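Local coordinates for CG14216 (Drosophila melanogaster, PDB 3OMX), which probably removes phosphate from phosphoserine and phosphothreonine in the C-terminal domain of RNA polymerase II, and probably acts in RNA processing and termination, at residues 14-19 with 82-87. Sequence-based numbering, arbitrary orientation.
Sequences RSMEAH and DRNRRI. With VO4 (vanadate ion), chain E.
The first turns of helix 14-24, which follow the phosphate-binding loop of this Ssu72 phosphatase, pack against the end of helix 77-85. The link across is a salt bridge from Arg83 to Glu17. Arg83 NH1 gives a hydrogen bond of 2.6 Å to Glu17 OE1. The carboxylate lies at the edge of the guanidinium, yet OE1 is met from above the carboxylate plane, and the two planes stand 65° apart. Water 1 donates to Glu17 OE1 and accepts from Arg83 NH2. Within its own segment Arg83 NE reaches Asn84 OD1 at 2.5 Å, while NH2 adds a weak bond to the same oxygen. These bonds fix the rotation of the guanidinium, and Met16 C lies over one of its faces.

Met16 fills the middle. Its CB lies 3.4 Å from Asn84 OD1, and bends at chi2 and chi3 bring CE back to Asn84 CB and Ile87 CB. With CG anti to the backbone N (chi1 -165°), the His19 ring is carried toward 82-87. There Ile87 CG2 sits over its centre, a CH-pi contact 3.7 Å from the centroid.

At the N-terminal end of helix 14-24, Arg14 binds vanadate through N and NE, both to O4, and through NH2 to O3. A leucine in place of Arg83 would probably leave Glu17 without its charge partner and Asn84 OD1 without the two N-H groups that grip it. The charge pair and water join helix 77-85 to helix 14-24, while Asn84 ND2, with a weak bond from Arg83 NH2, ties it to the vanadate-binding loop at Met12 O.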
loop_
_atom_site.group_PDB
_atom_site.type_symbol
_atom_site.label_atom_id
_atom_site.label_comp_id
_atom_site.label_asym_id
_atom_site.label_seq_id
_atom_site.Cartn_x
_atom_site.Cartn_y
_atom_site.Cartn_z
ATOM N N ARG A 14 -0.509 -4.687 4.634
ATOM C CA ARG A 14 -1.552 -3.755 4.477
ATOM C C ARG A 14 -1.748 -3.307 3.015
ATOM O O ARG A 14 -2.844 -2.996 2.564
ATOM C CB ARG A 14 -1.262 -2.526 5.308
ATOM C CG ARG A 14 -1.331 -2.746 6.767
ATOM C CD ARG A 14 -0.686 -1.600 7.469
ATOM N NE ARG A 14 0.778 -1.597 7.320
ATOM C CZ ARG A 14 1.556 -0.675 7.918
ATOM N NH1 ARG A 14 1.039 0.256 8.697
ATOM N NH2 ARG A 14 2.850 -0.670 7.747
ATOM N N SER A 15 -0.664 -3.094 2.308
ATOM C CA SER A 15 -0.821 -2.630 0.972
ATOM C C SER A 15 -1.403 -3.784 0.105
ATOM O O SER A 15 -2.200 -3.531 -0.717
ATOM C CB SER A 15 0.514 -2.129 0.492
ATOM O OG SER A 15 1.379 -3.172 0.348
ATOM N N MET A 16 -1.071 -5.039 0.397
ATOM C CA MET A 16 -1.547 -6.162 -0.388
ATOM C C MET A 16 -3.044 -6.607 -0.056
ATOM O O MET A 16 -3.799 -6.957 -0.970
ATOM C CB MET A 16 -0.579 -7.303 -0.310
ATOM C CG MET A 16 0.721 -7.056 -1.129
ATOM S SD MET A 16 0.396 -7.036 -2.865
ATOM C CE MET A 16 0.355 -8.784 -3.204
ATOM N N GLU A 17 -3.491 -6.508 1.202
ATOM C CA GLU A 17 -4.889 -6.673 1.491
ATOM C C GLU A 17 -5.713 -5.632 0.794
ATOM O O GLU A 17 -6.796 -5.911 0.343
ATOM C CB GLU A 17 -5.111 -6.462 2.946
ATOM C CG GLU A 17 -6.403 -6.998 3.460
ATOM C CD GLU A 17 -6.443 -8.517 3.606
ATOM O OE1 GLU A 17 -5.450 -9.193 4.038
ATOM O OE2 GLU A 17 -7.509 -9.084 3.289
ATOM N N ALA A 18 -5.225 -4.399 0.726
ATOM C CA ALA A 18 -5.987 -3.350 0.110
ATOM C C ALA A 18 -5.939 -3.510 -1.399
ATOM O O ALA A 18 -6.923 -3.247 -2.066
ATOM C CB ALA A 18 -5.442 -1.954 0.468
ATOM N N HIS A 19 -4.777 -3.882 -1.917
ATOM C CA HIS A 19 -4.597 -4.238 -3.324
ATOM C C HIS A 19 -5.701 -5.192 -3.773
ATOM O O HIS A 19 -6.499 -4.866 -4.661
ATOM C CB HIS A 19 -3.230 -4.881 -3.563
ATOM C CG HIS A 19 -2.831 -4.953 -5.035
ATOM N ND1 HIS A 19 -3.686 -5.410 -6.030
ATOM C CD2 HIS A 19 -1.632 -4.811 -5.634
ATOM C CE1 HIS A 19 -3.058 -5.420 -7.185
ATOM N NE2 HIS A 19 -1.797 -5.087 -6.960
ATOM N N ASP A 82 1.342 -16.927 0.416
ATOM C CA ASP A 82 0.356 -17.603 -0.405
ATOM C C ASP A 82 -0.666 -16.661 -1.045
ATOM O O ASP A 82 -0.939 -16.727 -2.213
ATOM C CB ASP A 82 -0.434 -18.576 0.475
ATOM C CG ASP A 82 -1.213 -19.586 -0.343
ATOM O OD1 ASP A 82 -0.551 -20.317 -1.141
ATOM O OD2 ASP A 82 -2.450 -19.635 -0.160
ATOM N N ARG A 83 -1.277 -15.798 -0.250
ATOM C CA ARG A 83 -2.250 -14.862 -0.807
ATOM C C ARG A 83 -1.600 -13.875 -1.749
ATOM O O ARG A 83 -2.212 -13.485 -2.754
ATOM C CB ARG A 83 -2.892 -14.119 0.323
ATOM C CG ARG A 83 -4.046 -13.275 -0.044
ATOM C CD ARG A 83 -3.695 -11.791 -0.315
ATOM N NE ARG A 83 -2.624 -11.165 0.547
ATOM C CZ ARG A 83 -2.818 -10.430 1.651
ATOM N NH1 ARG A 83 -4.038 -10.210 2.087
ATOM N NH2 ARG A 83 -1.776 -9.917 2.313
ATOM N N ASN A 84 -0.349 -13.465 -1.469
ATOM C CA ASN A 84 0.267 -12.432 -2.305
ATOM C C ASN A 84 0.719 -12.953 -3.696
ATOM O O ASN A 84 0.633 -12.249 -4.721
ATOM C CB ASN A 84 1.437 -11.767 -1.515
ATOM C CG ASN A 84 0.959 -10.973 -0.345
ATOM O OD1 ASN A 84 -0.255 -10.698 -0.148
ATOM N ND2 ASN A 84 1.893 -10.555 0.423
ATOM N N ARG A 85 1.316 -14.134 -3.663
ATOM C CA ARG A 85 1.739 -14.975 -4.801
ATOM C C ARG A 85 0.693 -14.993 -5.982
ATOM O O ARG A 85 1.045 -15.142 -7.091
ATOM C CB ARG A 85 1.655 -16.390 -4.232
ATOM C CG ARG A 85 2.585 -17.329 -4.709
ATOM C CD ARG A 85 2.242 -18.694 -4.154
ATOM N NE ARG A 85 0.996 -19.205 -4.722
ATOM C CZ ARG A 85 0.394 -20.256 -4.188
ATOM N NH1 ARG A 85 1.014 -20.829 -3.100
ATOM N NH2 ARG A 85 -0.756 -20.729 -4.711
ATOM N N ARG A 86 -0.580 -14.898 -5.643
ATOM C CA ARG A 86 -1.686 -14.995 -6.505
ATOM C C ARG A 86 -2.048 -13.678 -7.084
ATOM O O ARG A 86 -2.957 -13.599 -7.924
ATOM C CB ARG A 86 -2.916 -15.555 -5.752
ATOM C CG ARG A 86 -2.612 -16.933 -5.200
ATOM C CD ARG A 86 -3.909 -17.326 -4.339
ATOM N NE ARG A 86 -3.673 -18.464 -3.461
ATOM C CZ ARG A 86 -3.976 -19.704 -3.823
ATOM N NH1 ARG A 86 -4.557 -19.900 -5.023
ATOM N NH2 ARG A 86 -3.661 -20.745 -3.035
ATOM N N ILE A 87 -1.402 -12.603 -6.625
ATOM C CA ILE A 87 -1.825 -11.310 -7.091
ATOM C C ILE A 87 -0.727 -10.841 -7.999
ATOM O O ILE A 87 -0.954 -10.126 -8.954
ATOM C CB ILE A 87 -2.060 -10.309 -5.869
ATOM C CG1 ILE A 87 -3.357 -10.647 -5.133
ATOM C CG2 ILE A 87 -2.165 -8.820 -6.278
ATOM C CD1 ILE A 87 -3.373 -9.943 -3.719
HETATM V V VO4 E . 3.261 -3.664 5.072
HETATM O O1 VO4 E . 3.808 -4.789 6.589
HETATM O O2 VO4 E . 4.154 -4.984 4.068
HETATM O O3 VO4 E . 4.473 -2.337 5.858
HETATM O O4 VO4 E . 1.600 -3.771 5.950
HETATM O O HOH W 1 -2.691 -9.562 4.875
#